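Local atomic coordinates of restriction endonuclease S subunits (Thermoanaerobacter tengcongensis, PDB entry 3OKG), a protein that probably recognises the target DNA sequence as the specificity subunit of a type I restriction-modification methyltransferase, built from M and S polypeptides. Residues V34-T38 with V120-N124; I240-P246 with C277-K282; L257-K263 with C307-L313. All coordinates share one frame; numbering follows the deposited sequence.

In the fold
Following the chain from the N terminus, contact 1 comes first: it closes an 81-residue excursion, rich in strands and without helix, within the first of two DNA specificity regions, joining the loop after strand 27-30 to segment 120-124, on strand 118-121. It is complete before the others begin, and lies about 77 Å from contact 2 and 69 Å from contact 3, centre to centre, across the centre of the chain. Contacts 2 and 3 belong to the second region and their segments alternate: 240-246, 257-263, 277-282, 307-313. These two crossing closures touch each other and tie strand 237-241 to the mixed sheet containing strands 257-260 and 307-309.

Contact 1 (V34-T38 with V120-N124); sequences VCLPT and VIRAN. With SO4 (sulfate ion), chain H.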
loop_
_atom_site.group_PDB
_atom_site.type_symbol
_atom_site.label_atom_id
_atom_site.label_comp_id
_atom_site.label_asym_id
_atom_site.label_seq_id
_atom_site.Cartn_x
_atom_site.Cartn_y
_atom_site.Cartn_z
ATOM N N VAL A 34 0.160 4.906 -37.958
ATOM C CA VAL A 34 -0.921 5.854 -37.668
ATOM C C VAL A 34 -0.381 7.127 -36.983
ATOM O O VAL A 34 -1.122 7.856 -36.341
ATOM C CB VAL A 34 -2.064 5.179 -36.862
ATOM C CG1 VAL A 34 -2.599 3.989 -37.624
ATOM C CG2 VAL A 34 -1.569 4.742 -35.477
ATOM N N CYS A 35 0.902 7.425 -37.192
ATOM C CA CYS A 35 1.502 8.653 -36.678
ATOM C C CYS A 35 1.894 9.601 -37.808
ATOM O O CYS A 35 2.049 9.180 -38.958
ATOM C CB CYS A 35 2.770 8.331 -35.873
ATOM S SG CYS A 35 2.431 7.480 -34.308
ATOM N N LEU A 36 2.073 10.873 -37.460
ATOM C CA LEU A 36 2.522 11.895 -38.399
ATOM C C LEU A 36 3.949 12.340 -38.086
ATOM O O LEU A 36 4.435 12.157 -36.970
ATOM C CB LEU A 36 1.593 13.115 -38.319
ATOM C CG LEU A 36 0.091 12.900 -38.574
ATOM C CD1 LEU A 36 -0.679 14.198 -38.286
ATOM C CD2 LEU A 36 -0.149 12.432 -40.001
ATOM N N PRO A 37 4.608 12.994 -39.054
ATOM C CA PRO A 37 5.950 13.502 -38.777
ATOM C C PRO A 37 5.894 14.614 -37.718
ATOM O O PRO A 37 4.861 15.263 -37.522
ATOM C CB PRO A 37 6.403 14.064 -40.128
ATOM C CG PRO A 37 5.476 13.468 -41.138
ATOM C CD PRO A 37 4.178 13.284 -40.431
ATOM N N THR A 38 7.013 14.797 -37.032
ATOM C CA THR A 38 7.134 15.737 -35.937
ATOM C C THR A 38 8.372 16.582 -36.212
ATOM O O THR A 38 9.212 16.205 -37.044
ATOM C CB THR A 38 7.246 14.983 -34.577
ATOM O OG1 THR A 38 8.402 14.124 -34.596
ATOM C CG2 THR A 38 5.972 14.132 -34.352
ATOM N N VAL A 120 7.753 11.274 -29.663
ATOM C CA VAL A 120 6.520 12.078 -29.851
ATOM C C VAL A 120 5.601 11.350 -30.841
ATOM O O VAL A 120 5.960 11.129 -31.976
ATOM C CB VAL A 120 6.813 13.533 -30.327
ATOM C CG1 VAL A 120 5.502 14.291 -30.538
ATOM C CG2 VAL A 120 7.642 14.312 -29.263
ATOM N N ILE A 121 4.435 10.949 -30.362
ATOM C CA ILE A 121 3.519 10.103 -31.094
ATOM C C ILE A 121 2.294 10.947 -31.430
ATOM O O ILE A 121 1.433 11.162 -30.572
ATOM C CB ILE A 121 3.117 8.898 -30.191
ATOM C CG1 ILE A 121 4.320 7.952 -30.011
ATOM C CG2 ILE A 121 1.891 8.188 -30.734
ATOM C CD1 ILE A 121 4.233 7.093 -28.704
ATOM N N ARG A 122 2.240 11.421 -32.678
ATOM C CA ARG A 122 1.220 12.343 -33.155
ATOM C C ARG A 122 0.209 11.629 -34.022
ATOM O O ARG A 122 0.543 11.200 -35.136
ATOM C CB ARG A 122 1.890 13.467 -33.956
ATOM C CG ARG A 122 0.925 14.559 -34.469
ATOM C CD ARG A 122 1.706 15.827 -34.858
ATOM N NE ARG A 122 2.465 16.317 -33.697
ATOM C CZ ARG A 122 3.519 17.123 -33.773
ATOM N NH1 ARG A 122 3.941 17.566 -34.959
ATOM N NH2 ARG A 122 4.146 17.492 -32.664
ATOM N N ALA A 123 -1.026 11.497 -33.529
ATOM C CA ALA A 123 -2.002 10.654 -34.209
ATOM C C ALA A 123 -2.334 11.207 -35.564
ATOM O O ALA A 123 -2.598 12.399 -35.695
ATOM C CB ALA A 123 -3.287 10.549 -33.397
ATOM N N ASN A 124 -2.338 10.346 -36.567
ATOM C CA ASN A 124 -2.962 10.678 -37.838
ATOM C C ASN A 124 -4.450 10.442 -37.620
ATOM O O ASN A 124 -4.902 9.294 -37.527
ATOM C CB ASN A 124 -2.435 9.774 -38.960
ATOM C CG ASN A 124 -3.084 10.082 -40.318
ATOM O OD1 ASN A 124 -4.110 10.745 -40.381
ATOM N ND2 ASN A 124 -2.477 9.579 -41.396
HETATM S S SO4 H . 4.858 20.878 -36.550
HETATM O O1 SO4 H . 5.138 21.861 -37.597
HETATM O O2 SO4 H . 3.432 20.922 -36.230
HETATM O O3 SO4 H . 5.218 19.537 -37.029
HETATM O O4 SO4 H . 5.634 21.194 -35.349
HETATM O O HOH W 1 0.090 8.042 -40.723
HETATM O O HOH W 2 4.511 10.852 -34.493
#
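The methyl CG2 of Thr-38 sits over one face of the Arg-122 guanidinium, near its centre and 3.9 Å above the plane, while a sulfate ion, probably from the crystallisation liquor, lies at the edge. The hydrogen bond from Arg-122 NH1 to sulfate O3 is weak, at 3.1 Å; the firmer charged partner is Asp-89, which forms a salt bridge with NH2. A bend at chi3 (-58°) turns the arginine chain so that its flat end lies under the threonine methyl, which also meets Val-120 CG1.

Within the first DNA specificity region, a single beta bridge, Cys-35 with Ala-123, exemplifies how one pairing can fasten a loop, here after strand 27-30, to the segment continuing strand 118-121. Asn-124 N donates to Val-34 O at 2.8 Å in an almost straight bond, although it approaches from above the carbonyl plane. Leu-36 N reaches Arg-122 O in that carbonyl's plane, a more bent bond at the hydrogen. Leu-36 crosses Asn-124 at about a right angle, its CD2 branch 3.7 Å from Asn-124 CB. Cys-35 SG packs on Ile-121 CG2.

Two waters complete the joint. One links Cys-35 O to Asn-124 ND2, while Asn-124 OD1 accepts from the backbone N of Glu-126; the other donates to Leu-36 O and Val-120 O and accepts from Arg-122 N, bonding three backbone atoms where the segments draw apart.

Strand 118-121 bonds to strand 90-93 through Ile-121 and Val-90, helix 130-137 packs on Ile-121 and Ala-123, and strand 168-171 receives Val-34.

Contact 2 (I240-P246 with C277-K282); sequences IMGQSPP and CSAPQK
In the second DNA specificity region, the end of strand 237-241 and the loop after it meet the segment that leads from strand 276-277 to strand 283-284 of the mixed sheet, and Lys-282 and Gln-281 reach across the join. No direct hydrogen bond links the segments.

The aliphatic part of Lys-282 lies against the end of the strand: CB and CD meet the Ile-240 CG2 branch, and CG lies 3.2 Å from Met-241 O. A bend at chi2 (-60°) lays the lysine chain along this carbonyl and brings CE to 3.1 Å from Gln-243 OE1. The side chains of Gln-243 and Gln-281 cross at about a right angle, with their amide planes 71° apart. Gln-243 NE2 comes within 2.9 Å of Gln-281 OE1, but the angle is poor for a hydrogen bond. Farther along, Pro-245 presses its ring on Cys-277, CG to SG 3.5 Å, and Phe-259 adjoins both residues. That sulfur also accepts a hydrogen bond from Ala-279 N.

Water provides the polar links. One molecule donates to both Ser-244 O and Gln-281 OE1, the latter at 2.6 Å; another accepts from Lys-282 N and makes a long, weak bond to Gln-243 O. The contact thus rests on methylene and ring packing, close polar approaches without bonding, and water bridges, consistent with a surface join, and Met-241 O, buried beneath the lysine methylenes, is left without a polar partner in the model.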
loop_
_atom_site.group_PDB
_atom_site.type_symbol
_atom_site.label_atom_id
_atom_site.label_comp_id
_atom_site.label_asym_id
_atom_site.label_seq_id
_atom_site.Cartn_x
_atom_site.Cartn_y
_atom_site.Cartn_z
ATOM N N ILE A 240 2.682 -12.776 37.607
ATOM C CA ILE A 240 4.005 -13.391 37.719
ATOM C C ILE A 240 5.025 -12.419 37.116
ATOM O O ILE A 240 4.987 -12.170 35.916
ATOM C CB ILE A 240 4.027 -14.686 36.874
ATOM C CG1 ILE A 240 2.972 -15.682 37.373
ATOM C CG2 ILE A 240 5.414 -15.314 36.840
ATOM C CD1 ILE A 240 1.648 -15.646 36.592
ATOM N N MET A 241 5.913 -11.840 37.923
ATOM C CA MET A 241 6.933 -10.945 37.368
ATOM C C MET A 241 8.102 -11.792 36.848
ATOM O O MET A 241 8.616 -12.641 37.565
ATOM C CB MET A 241 7.457 -9.964 38.415
ATOM C CG MET A 241 6.429 -9.044 39.054
ATOM S SD MET A 241 5.610 -7.952 37.882
ATOM C CE MET A 241 4.262 -9.011 37.413
ATOM N N GLY A 242 8.524 -11.568 35.609
ATOM C CA GLY A 242 9.588 -12.385 35.043
ATOM C C GLY A 242 10.940 -12.127 35.702
ATOM O O GLY A 242 11.163 -11.061 36.294
ATOM N N GLN A 243 11.843 -13.099 35.596
ATOM C CA GLN A 243 13.191 -12.957 36.147
ATOM C C GLN A 243 14.235 -13.461 35.166
ATOM O O GLN A 243 13.992 -14.429 34.455
ATOM C CB GLN A 243 13.358 -13.798 37.407
ATOM C CG GLN A 243 12.529 -13.415 38.614
ATOM C CD GLN A 243 12.886 -14.296 39.790
ATOM O OE1 GLN A 243 12.095 -15.136 40.223
ATOM N NE2 GLN A 243 14.112 -14.146 40.282
ATOM N N SER A 244 15.401 -12.826 35.174
ATOM C CA SER A 244 16.544 -13.308 34.401
ATOM C C SER A 244 17.171 -14.520 35.080
ATOM O O SER A 244 17.658 -14.422 36.209
ATOM C CB SER A 244 17.590 -12.200 34.239
ATOM O OG SER A 244 17.983 -11.680 35.496
ATOM N N PRO A 245 17.149 -15.674 34.398
ATOM C CA PRO A 245 17.781 -16.892 34.913
ATOM C C PRO A 245 19.293 -16.689 34.899
ATOM O O PRO A 245 19.766 -15.695 34.338
ATOM C CB PRO A 245 17.409 -17.959 33.871
ATOM C CG PRO A 245 16.454 -17.296 32.906
ATOM C CD PRO A 245 16.687 -15.831 33.008
ATOM N N PRO A 246 20.048 -17.615 35.505
ATOM C CA PRO A 246 21.503 -17.495 35.385
ATOM C C PRO A 246 21.890 -17.579 33.914
ATOM O O PRO A 246 21.477 -18.517 33.222
ATOM C CB PRO A 246 22.025 -18.725 36.136
ATOM C CG PRO A 246 20.896 -19.157 37.020
ATOM C CD PRO A 246 19.644 -18.798 36.284
ATOM N N CYS A 277 15.664 -21.834 27.773
ATOM C CA CYS A 277 16.310 -21.744 29.086
ATOM C C CYS A 277 16.138 -23.058 29.824
ATOM O O CYS A 277 15.018 -23.471 30.115
ATOM C CB CYS A 277 15.746 -20.593 29.919
ATOM S SG CYS A 277 16.272 -20.612 31.679
ATOM N N SER A 278 17.254 -23.723 30.116
ATOM C CA SER A 278 17.224 -25.038 30.744
ATOM C C SER A 278 16.816 -24.959 32.228
ATOM O O SER A 278 16.680 -25.985 32.901
ATOM C CB SER A 278 18.605 -25.694 30.627
ATOM O OG SER A 278 19.572 -24.870 31.257
ATOM N N ALA A 279 16.626 -23.743 32.735
ATOM C CA ALA A 279 16.287 -23.554 34.147
ATOM C C ALA A 279 15.094 -22.620 34.336
ATOM O O ALA A 279 15.227 -21.580 34.975
ATOM C CB ALA A 279 17.496 -23.022 34.924
ATOM N N PRO A 280 13.930 -23.002 33.792
ATOM C CA PRO A 280 12.716 -22.173 33.772
ATOM C C PRO A 280 12.329 -21.657 35.155
ATOM O O PRO A 280 11.919 -22.445 36.004
ATOM C CB PRO A 280 11.637 -23.146 33.288
ATOM C CG PRO A 280 12.364 -24.236 32.603
ATOM C CD PRO A 280 13.684 -24.359 33.275
ATOM N N GLN A 281 12.431 -20.351 35.359
ATOM C CA GLN A 281 12.161 -19.740 36.654
ATOM C C GLN A 281 10.720 -19.237 36.822
ATOM O O GLN A 281 10.015 -19.616 37.758
ATOM C CB GLN A 281 13.075 -18.523 36.819
ATOM C CG GLN A 281 13.589 -18.256 38.217
ATOM C CD GLN A 281 14.885 -17.457 38.197
ATOM O OE1 GLN A 281 14.910 -16.278 38.553
ATOM N NE2 GLN A 281 15.967 -18.096 37.760
ATOM N N LYS A 282 10.296 -18.379 35.906
ATOM C CA LYS A 282 8.952 -17.808 35.939
ATOM C C LYS A 282 8.250 -18.318 34.680
ATOM O O LYS A 282 8.664 -18.004 33.569
ATOM C CB LYS A 282 8.987 -16.281 35.960
ATOM C CG LYS A 282 9.582 -15.679 37.232
ATOM C CD LYS A 282 8.792 -16.091 38.473
ATOM C CE LYS A 282 9.041 -15.132 39.638
ATOM N NZ LYS A 282 8.463 -15.638 40.918
HETATM O O HOH W 3 11.998 -17.232 34.182
HETATM O O HOH W 4 16.372 -14.096 38.669
#

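Contact 3 (L257-K263 with C307-L313); sequences LPFFQGK and CCIGRGL
Strands 257-260 and 307-309 run parallel, their axes 4.7 Å apart and inclined by 27°, with Phe-259 paired to Cys-308 and Phe-260 to Ile-309. They are neighbours within the mixed beta-sheet of the second DNA specificity region. Cys-308 turns both its N and its O to strand 257-260: N donates to Pro-258 O, and O accepts from Phe-260 N, at 2.9 Å. Gly-310 N continues the pattern to Phe-260 O, and the type I turn from Gly-310 to Leu-313 then brings Gly-312 N to Gln-261 O.

Each phenylalanine meets a cysteine sulfur at its ring edge. Cys-308 SG lies in the plane of the Phe-259 ring, 5.2 Å from its centroid, on the face these two residues share. Cys-307 SG takes the same kind of position beside Phe-260, placed there by a chi1 of 60° that sets the sulfur between backbone N and carbonyl carbon. The Phe-259 ring also reaches Gly-310, CE1 lying 3.6 Å from the glycine N. After the turn, at the start of strand 313-318, Leu-313 packs CD2 against Gly-262 while its other methyl, CD1, rests 3.9 Å from Phe-260 CB.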
loop_
_atom_site.group_PDB
_atom_site.type_symbol
_atom_site.label_atom_id
_atom_site.label_comp_id
_atom_site.label_asym_id
_atom_site.label_seq_id
_atom_site.Cartn_x
_atom_site.Cartn_y
_atom_site.Cartn_z
ATOM N N LEU A 257 12.534 -24.630 28.234
ATOM C CA LEU A 257 11.396 -23.922 27.648
ATOM C C LEU A 257 11.868 -22.685 26.909
ATOM O O LEU A 257 12.881 -22.087 27.288
ATOM C CB LEU A 257 10.407 -23.495 28.748
ATOM C CG LEU A 257 9.598 -24.578 29.458
ATOM C CD1 LEU A 257 8.754 -23.954 30.556
ATOM C CD2 LEU A 257 8.730 -25.346 28.465
ATOM N N PRO A 258 11.124 -22.274 25.864
ATOM C CA PRO A 258 11.502 -21.027 25.185
ATOM C C PRO A 258 11.565 -19.901 26.196
ATOM O O PRO A 258 10.809 -19.909 27.172
ATOM C CB PRO A 258 10.364 -20.807 24.180
ATOM C CG PRO A 258 9.798 -22.187 23.948
ATOM C CD PRO A 258 9.948 -22.919 25.254
ATOM N N PHE A 259 12.453 -18.942 25.976
ATOM C CA PHE A 259 12.640 -17.870 26.940
ATOM C C PHE A 259 12.451 -16.539 26.252
ATOM O O PHE A 259 13.034 -16.288 25.190
ATOM C CB PHE A 259 14.032 -17.939 27.591
ATOM C CG PHE A 259 14.382 -16.718 28.409
ATOM C CD1 PHE A 259 13.984 -16.614 29.730
ATOM C CD2 PHE A 259 15.114 -15.682 27.851
ATOM C CE1 PHE A 259 14.310 -15.487 30.481
ATOM C CE2 PHE A 259 15.442 -14.554 28.583
ATOM C CZ PHE A 259 15.039 -14.456 29.909
ATOM N N PHE A 260 11.628 -15.688 26.853
ATOM C CA PHE A 260 11.396 -14.366 26.294
ATOM C C PHE A 260 11.778 -13.288 27.297
ATOM O O PHE A 260 11.181 -13.166 28.377
ATOM C CB PHE A 260 9.933 -14.219 25.835
ATOM C CG PHE A 260 9.452 -15.358 24.973
ATOM C CD1 PHE A 260 9.977 -15.554 23.701
ATOM C CD2 PHE A 260 8.477 -16.233 25.430
ATOM C CE1 PHE A 260 9.538 -16.598 22.912
ATOM C CE2 PHE A 260 8.025 -17.288 24.641
ATOM C CZ PHE A 260 8.560 -17.470 23.377
ATOM N N GLN A 261 12.788 -12.514 26.925
ATOM C CA GLN A 261 13.380 -11.534 27.814
ATOM C C GLN A 261 12.446 -10.366 28.026
ATOM O O GLN A 261 12.267 -9.897 29.152
ATOM C CB GLN A 261 14.707 -11.023 27.240
ATOM C CG GLN A 261 15.173 -9.714 27.847
ATOM C CD GLN A 261 15.563 -9.870 29.301
ATOM O OE1 GLN A 261 15.892 -10.969 29.749
ATOM N NE2 GLN A 261 15.522 -8.772 30.050
ATOM N N GLY A 262 11.857 -9.886 26.939
ATOM C CA GLY A 262 11.127 -8.640 26.985
ATOM C C GLY A 262 10.289 -8.357 25.755
ATOM O O GLY A 262 10.000 -9.263 24.964
ATOM N N LYS A 263 9.879 -7.099 25.625
ATOM C CA LYS A 263 8.993 -6.683 24.539
ATOM C C LYS A 263 9.568 -7.065 23.169
ATOM O O LYS A 263 8.834 -7.507 22.270
ATOM C CB LYS A 263 8.723 -5.180 24.625
ATOM C CG LYS A 263 8.022 -4.607 23.401
ATOM C CD LYS A 263 7.452 -3.227 23.682
ATOM C CE LYS A 263 7.101 -2.494 22.387
ATOM N NZ LYS A 263 6.202 -3.291 21.504
ATOM N N CYS A 307 6.340 -21.478 28.400
ATOM C CA CYS A 307 7.558 -20.726 28.152
ATOM C C CYS A 307 7.992 -20.104 29.464
ATOM O O CYS A 307 7.351 -20.337 30.488
ATOM C CB CYS A 307 7.334 -19.649 27.090
ATOM S SG CYS A 307 6.051 -18.374 27.497
ATOM N N CYS A 308 9.072 -19.324 29.441
ATOM C CA CYS A 308 9.491 -18.574 30.624
ATOM C C CYS A 308 9.941 -17.171 30.247
ATOM O O CYS A 308 10.406 -16.933 29.132
ATOM C CB CYS A 308 10.576 -19.317 31.409
ATOM S SG CYS A 308 12.016 -19.788 30.426
ATOM N N ILE A 309 9.791 -16.250 31.194
ATOM C CA ILE A 309 9.923 -14.828 30.939
ATOM C C ILE A 309 10.952 -14.163 31.841
ATOM O O ILE A 309 11.109 -14.540 33.006
ATOM C CB ILE A 309 8.555 -14.141 31.140
ATOM C CG1 ILE A 309 8.009 -14.432 32.553
ATOM C CG2 ILE A 309 7.563 -14.648 30.080
ATOM C CD1 ILE A 309 6.827 -13.549 32.967
ATOM N N GLY A 310 11.630 -13.154 31.303
ATOM C CA GLY A 310 12.659 -12.446 32.035
ATOM C C GLY A 310 12.257 -11.084 32.562
ATOM O O GLY A 310 11.085 -10.700 32.530
ATOM N N ARG A 311 13.258 -10.364 33.063
ATOM C CA ARG A 311 13.123 -9.012 33.616
ATOM C C ARG A 311 12.053 -8.142 32.977
ATOM O O ARG A 311 11.453 -7.301 33.645
ATOM C CB ARG A 311 14.428 -8.243 33.392
ATOM C CG ARG A 311 15.377 -8.092 34.555
ATOM C CD ARG A 311 16.175 -6.822 34.292
ATOM N NE ARG A 311 17.545 -6.836 34.788
ATOM C CZ ARG A 311 18.452 -5.913 34.469
ATOM N NH1 ARG A 311 18.126 -4.913 33.657
ATOM N NH2 ARG A 311 19.684 -5.989 34.957
ATOM N N GLY A 312 11.879 -8.284 31.667
ATOM C CA GLY A 312 11.119 -7.317 30.897
ATOM C C GLY A 312 9.626 -7.573 30.846
ATOM O O GLY A 312 8.850 -6.683 30.463
ATOM N N LEU A 313 9.232 -8.784 31.227
ATOM C CA LEU A 313 7.846 -9.224 31.107
ATOM C C LEU A 313 7.193 -9.531 32.453
ATOM O O LEU A 313 7.873 -9.868 33.422
ATOM C CB LEU A 313 7.782 -10.489 30.257
ATOM C CG LEU A 313 8.243 -10.328 28.806
ATOM C CD1 LEU A 313 8.062 -11.618 28.059
ATOM C CD2 LEU A 313 7.460 -9.196 28.146
#